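Local atomic coordinates of 6-phospho-beta-d glycosidase (Streptococcus pyogenes, PDB entry 5FOO), a protein that hydrolyses beta-glucosides, probably including those phosphorylated at O6, as a family 1 glycoside hydrolase. Residues A24-E36 with H118-Y130. The protein carries 1 engineered substitution. Numbering follows the deposited sequence.
Sequences AKQHRNLFDYWYE and HHFDLPIALYQAY. With JAZ (6-phosphocyclophellitol), chain G; PO4 (phosphate ion), chain M.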
ATOM      1  N   ALA A  24      -1.683   8.159  22.725  1.00 28.33           N
ATOM      2  CA  ALA A  24      -0.246   8.201  23.096  1.00 30.54           C
ATOM      3  C   ALA A  24       0.787   8.371  21.963  1.00 33.25           C
ATOM      4  O   ALA A  24       1.919   7.888  22.084  1.00 38.22           O
ATOM      5  CB  ALA A  24       0.122   6.994  23.927  1.00 28.09           C
ATOM      6  N   LYS A  25       0.417   9.053  20.885  1.00 29.18           N
ATOM      7  CA  LYS A  25       1.291   9.164  19.754  1.00 27.64           C
ATOM      8  C   LYS A  25       1.899  10.515  19.809  1.00 28.95           C
ATOM      9  O   LYS A  25       1.181  11.506  19.746  1.00 27.54           O
ATOM     10  CB  LYS A  25       0.564   8.905  18.406  1.00 27.61           C
ATOM     11  CG  LYS A  25       1.508   8.566  17.260  1.00 27.76           C
ATOM     12  CD  LYS A  25       0.786   8.184  15.971  1.00 27.80           C
ATOM     13  CE  LYS A  25       0.201   9.425  15.310  1.00 26.45           C
ATOM     14  NZ  LYS A  25      -0.445   9.225  13.988  1.00 30.87           N
ATOM     15  N   GLN A  26       3.223  10.565  19.833  1.00 27.54           N
ATOM     16  CA  GLN A  26       3.927  11.795  20.132  1.00 28.07           C
ATOM     17  C   GLN A  26       3.766  12.853  19.041  1.00 28.84           C
ATOM     18  O   GLN A  26       3.724  14.050  19.340  1.00 24.35           O
ATOM     19  CB  GLN A  26       5.404  11.486  20.385  1.00 29.28           C
ATOM     20  CG  GLN A  26       6.250  12.681  20.743  1.00 29.90           C
ATOM     21  CD  GLN A  26       7.705  12.338  21.102  1.00 31.27           C
ATOM     22  OE1 GLN A  26       8.104  11.210  21.362  1.00 29.24           O
ATOM     23  NE2 GLN A  26       8.499  13.352  21.126  1.00 31.98           N
ATOM     24  N   HIS A  27       3.747  12.455  17.776  1.00 26.59           N
ATOM     25  CA  HIS A  27       3.854  13.452  16.713  1.00 25.90           C
ATOM     26  C   HIS A  27       2.687  13.268  15.813  1.00 25.23           C
ATOM     27  O   HIS A  27       2.090  12.189  15.769  1.00 23.63           O
ATOM     28  CB  HIS A  27       5.149  13.244  15.855  1.00 27.54           C
ATOM     29  CG  HIS A  27       6.455  13.270  16.609  1.00 27.61           C
ATOM     30  ND1 HIS A  27       7.109  14.444  16.939  1.00 31.08           N
ATOM     31  CD2 HIS A  27       7.280  12.270  17.004  1.00 27.37           C
ATOM     32  CE1 HIS A  27       8.257  14.176  17.534  1.00 27.35           C
ATOM     33  NE2 HIS A  27       8.366  12.860  17.635  1.00 28.83           N
ATOM     34  N   ARG A  28       2.428  14.303  15.014  1.00 26.93           N
ATOM     35  CA  ARG A  28       1.467  14.241  13.922  1.00 29.62           C
ATOM     36  C   ARG A  28       2.081  13.817  12.602  1.00 30.11           C
ATOM     37  O   ARG A  28       3.151  14.314  12.204  1.00 28.55           O
ATOM     38  CB  ARG A  28       0.789  15.614  13.714  1.00 31.48           C
ATOM     39  CG  ARG A  28       0.050  16.097  14.986  1.00 33.38           C
ATOM     40  CD  ARG A  28      -0.331  17.573  14.924  1.00 36.67           C
ATOM     41  NE  ARG A  28       0.855  18.396  14.817  1.00 31.28           N
ATOM     42  CZ  ARG A  28       0.861  19.714  14.706  1.00 33.63           C
ATOM     43  NH1 ARG A  28      -0.251  20.437  14.690  1.00 31.77           N
ATOM     44  NH2 ARG A  28       2.017  20.298  14.625  1.00 36.87           N
ATOM     45  N   ASN A  29       1.387  12.906  11.927  1.00 27.09           N
ATOM     46  CA  ASN A  29       1.672  12.658  10.557  1.00 26.61           C
ATOM     47  C   ASN A  29       0.960  13.636   9.642  1.00 26.00           C
ATOM     48  O   ASN A  29       0.224  14.464  10.119  1.00 26.31           O
ATOM     49  CB  ASN A  29       1.458  11.159  10.204  1.00 27.71           C
ATOM     50  CG  ASN A  29       0.001  10.705  10.215  1.00 27.17           C
ATOM     51  OD1 ASN A  29      -0.884  11.337   9.675  1.00 30.41           O
ATOM     52  ND2 ASN A  29      -0.210   9.520  10.731  1.00 27.44           N
ATOM     53  N   LEU A  30       1.173  13.543   8.334  1.00 26.83           N
ATOM     54  CA  LEU A  30       0.537  14.496   7.416  1.00 25.48           C
ATOM     55  C   LEU A  30      -0.943  14.456   7.551  1.00 29.90           C
ATOM     56  O   LEU A  30      -1.565  15.529   7.627  1.00 31.43           O
ATOM     57  CB  LEU A  30       0.899  14.268   5.972  1.00 25.53           C
ATOM     58  CG  LEU A  30       2.374  14.344   5.664  1.00 27.71           C
ATOM     59  CD1 LEU A  30       2.638  14.230   4.182  1.00 30.77           C
ATOM     60  CD2 LEU A  30       3.018  15.610   6.223  1.00 31.28           C
ATOM     61  N   PHE A  31      -1.538  13.262   7.590  1.00 27.68           N
ATOM     62  CA  PHE A  31      -3.020  13.195   7.695  1.00 30.32           C
ATOM     63  C   PHE A  31      -3.622  13.681   9.046  1.00 30.85           C
ATOM     64  O   PHE A  31      -4.675  14.312   9.053  1.00 30.06           O
ATOM     65  CB  PHE A  31      -3.550  11.813   7.352  1.00 28.61           C
ATOM     66  CG  PHE A  31      -3.906  11.650   5.900  1.00 31.49           C
ATOM     67  CD1 PHE A  31      -5.112  12.140   5.410  1.00 29.20           C
ATOM     68  CD2 PHE A  31      -3.045  10.967   5.024  1.00 31.86           C
ATOM     69  CE1 PHE A  31      -5.439  11.972   4.068  1.00 33.93           C
ATOM     70  CE2 PHE A  31      -3.354  10.800   3.689  1.00 31.89           C
ATOM     71  CZ  PHE A  31      -4.554  11.308   3.189  1.00 34.30           C
ATOM     72  N   ASP A  32      -2.933  13.416  10.160  1.00 28.66           N
ATOM     73  CA  ASP A  32      -3.340  13.905  11.439  1.00 29.84           C
ATOM     74  C   ASP A  32      -3.397  15.436  11.373  1.00 31.26           C
ATOM     75  O   ASP A  32      -4.344  16.042  11.902  1.00 30.82           O
ATOM     76  CB  ASP A  32      -2.362  13.559  12.563  1.00 30.10           C
ATOM     77  CG  ASP A  32      -2.063  12.076  12.688  1.00 30.66           C
ATOM     78  OD1 ASP A  32      -2.993  11.261  12.546  1.00 31.82           O
ATOM     79  OD2 ASP A  32      -0.883  11.744  12.980  1.00 31.35           O
ATOM     80  N   TYR A  33      -2.366  16.039  10.780  1.00 29.27           N
ATOM     81  CA  TYR A  33      -2.274  17.488  10.671  1.00 33.41           C
ATOM     82  C   TYR A  33      -3.391  18.095   9.825  1.00 33.85           C
ATOM     83  O   TYR A  33      -4.055  19.111  10.219  1.00 29.69           O
ATOM     84  CB  TYR A  33      -0.947  17.918  10.064  1.00 32.89           C
ATOM     85  CG  TYR A  33      -0.860  19.411   9.896  1.00 30.74           C
ATOM     86  CD1 TYR A  33      -0.681  20.229  11.013  1.00 32.63           C
ATOM     87  CD2 TYR A  33      -0.893  20.003   8.622  1.00 31.06           C
ATOM     88  CE1 TYR A  33      -0.576  21.607  10.874  1.00 33.14           C
ATOM     89  CE2 TYR A  33      -0.776  21.378   8.462  1.00 33.55           C
ATOM     90  CZ  TYR A  33      -0.637  22.168   9.606  1.00 33.86           C
ATOM     91  OH  TYR A  33      -0.518  23.497   9.494  1.00 39.96           O
ATOM     92  N   TRP A  34      -3.561  17.469   8.666  1.00 30.35           N
ATOM     93  CA  TRP A  34      -4.605  17.816   7.745  1.00 30.36           C
ATOM     94  C   TRP A  34      -6.002  17.784   8.346  1.00 32.21           C
ATOM     95  O   TRP A  34      -6.808  18.703   8.115  1.00 35.98           O
ATOM     96  CB  TRP A  34      -4.563  16.931   6.490  1.00 31.11           C
ATOM     97  CG  TRP A  34      -5.068  17.622   5.195  1.00 32.85           C
ATOM     98  CD1 TRP A  34      -5.395  18.945   5.011  1.00 32.90           C
ATOM     99  CD2 TRP A  34      -5.266  16.989   3.938  1.00 30.57           C
ATOM    100  NE1 TRP A  34      -5.792  19.151   3.709  1.00 33.32           N
ATOM    101  CE2 TRP A  34      -5.732  17.963   3.040  1.00 31.14           C
ATOM    102  CE3 TRP A  34      -5.144  15.660   3.495  1.00 32.30           C
ATOM    103  CZ2 TRP A  34      -6.021  17.672   1.717  1.00 32.83           C
ATOM    104  CZ3 TRP A  34      -5.418  15.371   2.159  1.00 29.59           C
ATOM    105  CH2 TRP A  34      -5.838  16.363   1.294  1.00 32.65           C
ATOM    106  N   TYR A  35      -6.322  16.720   9.074  1.00 31.66           N
ATOM    107  CA  TYR A  35      -7.568  16.676   9.781  1.00 28.52           C
ATOM    108  C   TYR A  35      -7.687  17.794  10.838  1.00 30.63           C
ATOM    109  O   TYR A  35      -8.784  18.346  11.018  1.00 33.55           O
ATOM    110  CB  TYR A  35      -7.858  15.297  10.373  1.00 29.14           C
ATOM    111  CG  TYR A  35      -9.163  15.272  11.119  1.00 26.13           C
ATOM    112  CD1 TYR A  35     -10.361  15.110  10.431  1.00 29.22           C
ATOM    113  CD2 TYR A  35      -9.200  15.503  12.484  1.00 26.89           C
ATOM    114  CE1 TYR A  35     -11.585  15.138  11.094  1.00 29.58           C
ATOM    115  CE2 TYR A  35     -10.403  15.553  13.182  1.00 29.31           C
ATOM    116  CZ  TYR A  35     -11.588  15.380  12.485  1.00 31.24           C
ATOM    117  OH  TYR A  35     -12.768  15.391  13.150  1.00 29.89           O
ATOM    118  N   GLU A  36      -6.615  18.103  11.549  1.00 30.46           N
ATOM    119  CA  GLU A  36      -6.672  19.205  12.542  1.00 33.56           C
ATOM    120  C   GLU A  36      -7.042  20.553  11.895  1.00 31.94           C
ATOM    121  O   GLU A  36      -7.849  21.311  12.439  1.00 33.01           O
ATOM    122  CB  GLU A  36      -5.373  19.351  13.316  1.00 30.60           C
ATOM    123  CG  GLU A  36      -5.165  18.282  14.381  1.00 31.76           C
ATOM    124  CD  GLU A  36      -3.879  18.485  15.184  1.00 31.00           C
ATOM    125  OE1 GLU A  36      -3.188  19.519  15.045  1.00 32.48           O
ATOM    126  OE2 GLU A  36      -3.492  17.559  15.909  1.00 32.94           O
ATOM    127  N   HIS A 118       6.093   2.712   5.989  1.00 24.72           N
ATOM    128  CA  HIS A 118       5.580   4.034   5.564  1.00 23.84           C
ATOM    129  C   HIS A 118       4.317   3.807   4.811  1.00 25.11           C
ATOM    130  O   HIS A 118       4.324   3.144   3.776  1.00 25.36           O
ATOM    131  CB  HIS A 118       6.625   4.740   4.714  1.00 25.69           C
ATOM    132  CG  HIS A 118       6.163   5.987   4.047  1.00 25.29           C
ATOM    133  ND1 HIS A 118       6.463   6.297   2.736  1.00 29.29           N
ATOM    134  CD2 HIS A 118       5.431   7.027   4.507  1.00 26.94           C
ATOM    135  CE1 HIS A 118       5.894   7.439   2.399  1.00 25.34           C
ATOM    136  NE2 HIS A 118       5.254   7.894   3.453  1.00 27.74           N
ATOM    137  N   HIS A 119       3.213   4.348   5.326  1.00 23.14           N
ATOM    138  CA  HIS A 119       1.934   4.280   4.619  1.00 23.15           C
ATOM    139  C   HIS A 119       1.284   5.683   4.699  1.00 24.29           C
ATOM    140  O   HIS A 119       0.428   5.957   5.569  1.00 21.44           O
ATOM    141  CB  HIS A 119       1.039   3.170   5.266  1.00 23.59           C
ATOM    142  CG  HIS A 119      -0.100   2.749   4.416  1.00 23.94           C
ATOM    143  ND1 HIS A 119      -0.482   1.434   4.272  1.00 25.66           N
ATOM    144  CD2 HIS A 119      -0.930   3.470   3.622  1.00 26.22           C
ATOM    145  CE1 HIS A 119      -1.503   1.355   3.442  1.00 27.62           C
ATOM    146  NE2 HIS A 119      -1.803   2.583   3.037  1.00 24.77           N
ATOM    147  N   PHE A 120       1.768   6.561   3.810  1.00 25.57           N
ATOM    148  CA  PHE A 120       1.296   7.928   3.628  1.00 25.80           C
ATOM    149  C   PHE A 120       1.421   8.778   4.888  1.00 30.19           C
ATOM    150  O   PHE A 120       0.600   9.710   5.101  1.00 26.36           O
ATOM    151  CB  PHE A 120      -0.204   7.932   3.203  1.00 26.61           C
ATOM    152  CG  PHE A 120      -0.573   6.976   2.081  1.00 23.84           C
ATOM    153  CD1 PHE A 120       0.342   6.438   1.190  1.00 25.64           C
ATOM    154  CD2 PHE A 120      -1.911   6.649   1.911  1.00 25.91           C
ATOM    155  CE1 PHE A 120      -0.065   5.560   0.153  1.00 24.52           C
ATOM    156  CE2 PHE A 120      -2.337   5.794   0.895  1.00 25.03           C
ATOM    157  CZ  PHE A 120      -1.409   5.258   0.002  1.00 26.74           C
ATOM    158  N   ASP A 121       2.414   8.472   5.741  1.00 25.02           N
ATOM    159  CA  ASP A 121       2.475   9.062   7.054  1.00 25.14           C
ATOM    160  C   ASP A 121       3.776   9.689   7.461  1.00 23.59           C
ATOM    161  O   ASP A 121       4.181   9.577   8.614  1.00 27.50           O
ATOM    162  CB  ASP A 121       1.982   8.061   8.127  1.00 26.05           C
ATOM    163  CG  ASP A 121       2.912   6.838   8.281  1.00 27.09           C
ATOM    164  OD1 ASP A 121       3.622   6.494   7.299  1.00 23.78           O
ATOM    165  OD2 ASP A 121       2.933   6.244   9.390  1.00 29.50           O
ATOM    166  N   LEU A 122       4.373  10.436   6.556  1.00 25.47           N
ATOM    167  CA  LEU A 122       5.459  11.337   6.891  1.00 25.09           C
ATOM    168  C   LEU A 122       5.079  12.216   8.093  1.00 24.58           C
ATOM    169  O   LEU A 122       3.967  12.776   8.153  1.00 28.51           O
ATOM    170  CB  LEU A 122       5.814  12.191   5.662  1.00 25.54           C
ATOM    171  CG  LEU A 122       6.962  13.156   5.861  1.00 30.20           C
ATOM    172  CD1 LEU A 122       8.296  12.474   5.611  1.00 31.61           C
ATOM    173  CD2 LEU A 122       6.811  14.382   4.971  1.00 33.06           C
ATOM    174  N   PRO A 123       5.987  12.402   9.048  1.00 27.27           N
ATOM    175  CA  PRO A 123       5.766  13.453  10.079  1.00 26.93           C
ATOM    176  C   PRO A 123       5.629  14.874   9.503  1.00 28.90           C
ATOM    177  O   PRO A 123       6.506  15.357   8.736  1.00 27.00           O
ATOM    178  CB  PRO A 123       7.029  13.407  10.924  1.00 26.49           C
ATOM    179  CG  PRO A 123       7.661  12.109  10.658  1.00 25.59           C
ATOM    180  CD  PRO A 123       7.303  11.767   9.204  1.00 27.13           C
ATOM    181  N   ILE A 124       4.547  15.548   9.862  1.00 30.96           N
ATOM    182  CA  ILE A 124       4.397  16.984   9.496  1.00 31.01           C
ATOM    183  C   ILE A 124       5.630  17.809   9.864  1.00 28.48           C
ATOM    184  O   ILE A 124       6.024  18.673   9.098  1.00 30.56           O
ATOM    185  CB  ILE A 124       3.085  17.593  10.048  1.00 31.55           C
ATOM    186  CG1 ILE A 124       2.731  18.938   9.347  1.00 32.94           C
ATOM    187  CG2 ILE A 124       3.188  17.768  11.544  1.00 32.03           C
ATOM    188  CD1 ILE A 124       2.507  18.831   7.839  1.00 33.51           C
ATOM    189  N   ALA A 125       6.338  17.529  10.959  1.00 30.21           N
ATOM    190  CA  ALA A 125       7.450  18.428  11.292  1.00 28.08           C
ATOM    191  C   ALA A 125       8.553  18.361  10.229  1.00 29.39           C
ATOM    192  O   ALA A 125       9.230  19.372   9.960  1.00 28.40           O
ATOM    193  CB  ALA A 125       8.037  18.158  12.691  1.00 30.09           C
ATOM    194  N   LEU A 126       8.729  17.190   9.608  1.00 30.20           N
ATOM    195  CA  LEU A 126       9.726  17.028   8.524  1.00 28.36           C
ATOM    196  C   LEU A 126       9.293  17.641   7.219  1.00 28.33           C
ATOM    197  O   LEU A 126      10.130  18.111   6.477  1.00 28.94           O
ATOM    198  CB  LEU A 126      10.130  15.567   8.326  1.00 27.62           C
ATOM    199  CG  LEU A 126      10.734  14.917   9.583  1.00 28.69           C
ATOM    200  CD1 LEU A 126      11.118  13.439   9.292  1.00 27.45           C
ATOM    201  CD2 LEU A 126      11.883  15.780  10.181  1.00 27.57           C
ATOM    202  N   TYR A 127       7.994  17.634   6.926  1.00 28.74           N
ATOM    203  CA  TYR A 127       7.487  18.425   5.821  1.00 29.63           C
ATOM    204  C   TYR A 127       7.752  19.914   6.040  1.00 28.63           C
ATOM    205  O   TYR A 127       8.338  20.562   5.188  1.00 29.19           O
ATOM    206  CB  TYR A 127       5.996  18.192   5.537  1.00 30.53           C
ATOM    207  CG  TYR A 127       5.612  19.053   4.360  1.00 31.52           C
ATOM    208  CD1 TYR A 127       6.016  18.707   3.070  1.00 32.38           C
ATOM    209  CD2 TYR A 127       4.897  20.268   4.539  1.00 34.50           C
ATOM    210  CE1 TYR A 127       5.695  19.514   1.989  1.00 33.15           C
ATOM    211  CE2 TYR A 127       4.570  21.086   3.451  1.00 32.49           C
ATOM    212  CZ  TYR A 127       4.976  20.712   2.196  1.00 33.71           C
ATOM    213  OH  TYR A 127       4.698  21.486   1.119  1.00 32.77           O
ATOM    214  N   GLN A 128       7.382  20.433   7.203  1.00 30.99           N
ATOM    215  CA  GLN A 128       7.521  21.904   7.496  1.00 30.59           C
ATOM    216  C   GLN A 128       8.978  22.308   7.503  1.00 29.96           C
ATOM    217  O   GLN A 128       9.368  23.241   6.841  1.00 30.85           O
ATOM    218  CB  GLN A 128       6.834  22.287   8.844  1.00 35.71           C
ATOM    219  CG  GLN A 128       5.294  22.233   8.791  1.00 40.08           C
ATOM    220  CD  GLN A 128       4.581  22.328  10.154  1.00 44.35           C
ATOM    221  OE1 GLN A 128       5.135  22.012  11.207  1.00 53.44           O
ATOM    222  NE2 GLN A 128       3.316  22.659  10.109  1.00 51.79           N
ATOM    223  N   ALA A 129       9.823  21.556   8.183  1.00 32.37           N
ATOM    224  CA  ALA A 129      11.228  21.878   8.223  1.00 31.43           C
ATOM    225  C   ALA A 129      12.012  21.719   6.913  1.00 34.76           C
ATOM    226  O   ALA A 129      12.951  22.504   6.652  1.00 30.60           O
ATOM    227  CB  ALA A 129      11.916  21.100   9.337  1.00 30.82           C
ATOM    228  N   TYR A 130      11.695  20.714   6.092  1.00 31.85           N
ATOM    229  CA  TYR A 130      12.569  20.417   4.961  1.00 27.50           C
ATOM    230  C   TYR A 130      11.932  20.140   3.627  1.00 27.58           C
ATOM    231  O   TYR A 130      12.634  19.814   2.724  1.00 29.87           O
ATOM    232  CB  TYR A 130      13.389  19.189   5.282  1.00 28.03           C
ATOM    233  CG  TYR A 130      14.180  19.215   6.552  1.00 30.43           C
ATOM    234  CD1 TYR A 130      15.348  20.020   6.669  1.00 29.96           C
ATOM    235  CD2 TYR A 130      13.836  18.368   7.618  1.00 30.86           C
ATOM    236  CE1 TYR A 130      16.090  20.020   7.839  1.00 30.89           C
ATOM    237  CE2 TYR A 130      14.569  18.363   8.787  1.00 29.22           C
ATOM    238  CZ  TYR A 130      15.690  19.190   8.886  1.00 33.49           C
ATOM    239  OH  TYR A 130      16.400  19.145  10.042  1.00 33.35           O
TER
HETATM  240  C2  JAZ G1464      -6.753   2.289   1.286  1.00 26.07           C
HETATM  241  C3  JAZ G1464      -5.361   1.700   1.598  1.00 26.17           C
HETATM  242  C4  JAZ G1464      -4.509   1.637   0.336  1.00 27.23           C
HETATM  243  C5  JAZ G1464      -5.157   0.810  -0.766  1.00 27.97           C
HETATM  244  C6  JAZ G1464      -6.572   1.282  -1.022  1.00 27.41           C
HETATM  245  C7  JAZ G1464      -7.402   1.369   0.259  1.00 27.03           C
HETATM  246  C8  JAZ G1464      -8.866   1.699  -0.019  1.00 30.22           C
HETATM  247  O9  JAZ G1464      -8.903   2.992  -0.615  1.00 31.84           O
HETATM  248  P10 JAZ G1464     -10.167   3.921  -0.366  1.00 33.46           P
HETATM  249  O11 JAZ G1464      -9.827   5.179  -1.083  1.00 38.26           O
HETATM  250  O12 JAZ G1464     -10.531   3.966   1.060  1.00 44.00           O
HETATM  251  O13 JAZ G1464     -11.295   3.229  -0.997  1.00 33.99           O
HETATM  252  O14 JAZ G1464      -6.544   2.530  -1.726  1.00 29.32           O
HETATM  253  O15 JAZ G1464      -7.582   2.286   2.453  1.00 26.66           O
HETATM  254  O16 JAZ G1464      -4.751   2.566   2.521  1.00 27.02           O
HETATM  255  O17 JAZ G1464      -3.224   1.124   0.643  1.00 29.49           O
HETATM  256  P   PO4 M1470       4.606  17.399  15.785  1.00 47.97           P
HETATM  257  O1  PO4 M1470       4.749  18.681  14.971  1.00 58.84           O
HETATM  258  O2  PO4 M1470       4.680  17.564  17.286  1.00 55.99           O
HETATM  259  O3  PO4 M1470       5.885  16.528  15.422  1.00 42.34           O
HETATM  260  O4  PO4 M1470       3.240  16.901  15.539  1.00 35.77           O
HETATM  261  O   HOH W   1       5.564  15.537  13.074  1.00 25.10           O
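The Y33 ring carries I124 CG1 over one face, a CH-pi contact with CG1 4.0 Å from the ring centroid, while R28 NH1 lies at its edge. The R28 guanidinium in turn has Y33 CD1 on one face, with E36 OE1 and phosphate O1 in plane at its edge. F31 meets F120 O with its ring edge. The contact belongs to the loops at the C-terminal ends of TIM-barrel strands: 118-123, following strand 112-116, meets the long connection after strand 9-13, and the axes of helices 30-36 and 124-130 stand 85° apart. I124 CG1 runs anti to the backbone N (chi1 -164°), against the face of Y33, and CD1 reaches L30 CD2, 3.6 Å away. The backbones bridge once, N29 to P123: I124 N donates to R28 O (3.0 Å), L30 N weakly to L122 O. N29 OD1 accepts from D32 N and D32 OD2 from N29 N, a capping box; N29 ND2 bonds Q78 OE1. H119 NE2 binds 6-phosphocyclophellitol. At the outer end R28 N and NE donate to O4 of the phosphate, probably from the crystallisation liquor, R28 NH2 to O1 and H27 ND1 to O3; one water donates to O3 and R28 O and accepts from A125 N at 3.0 Å.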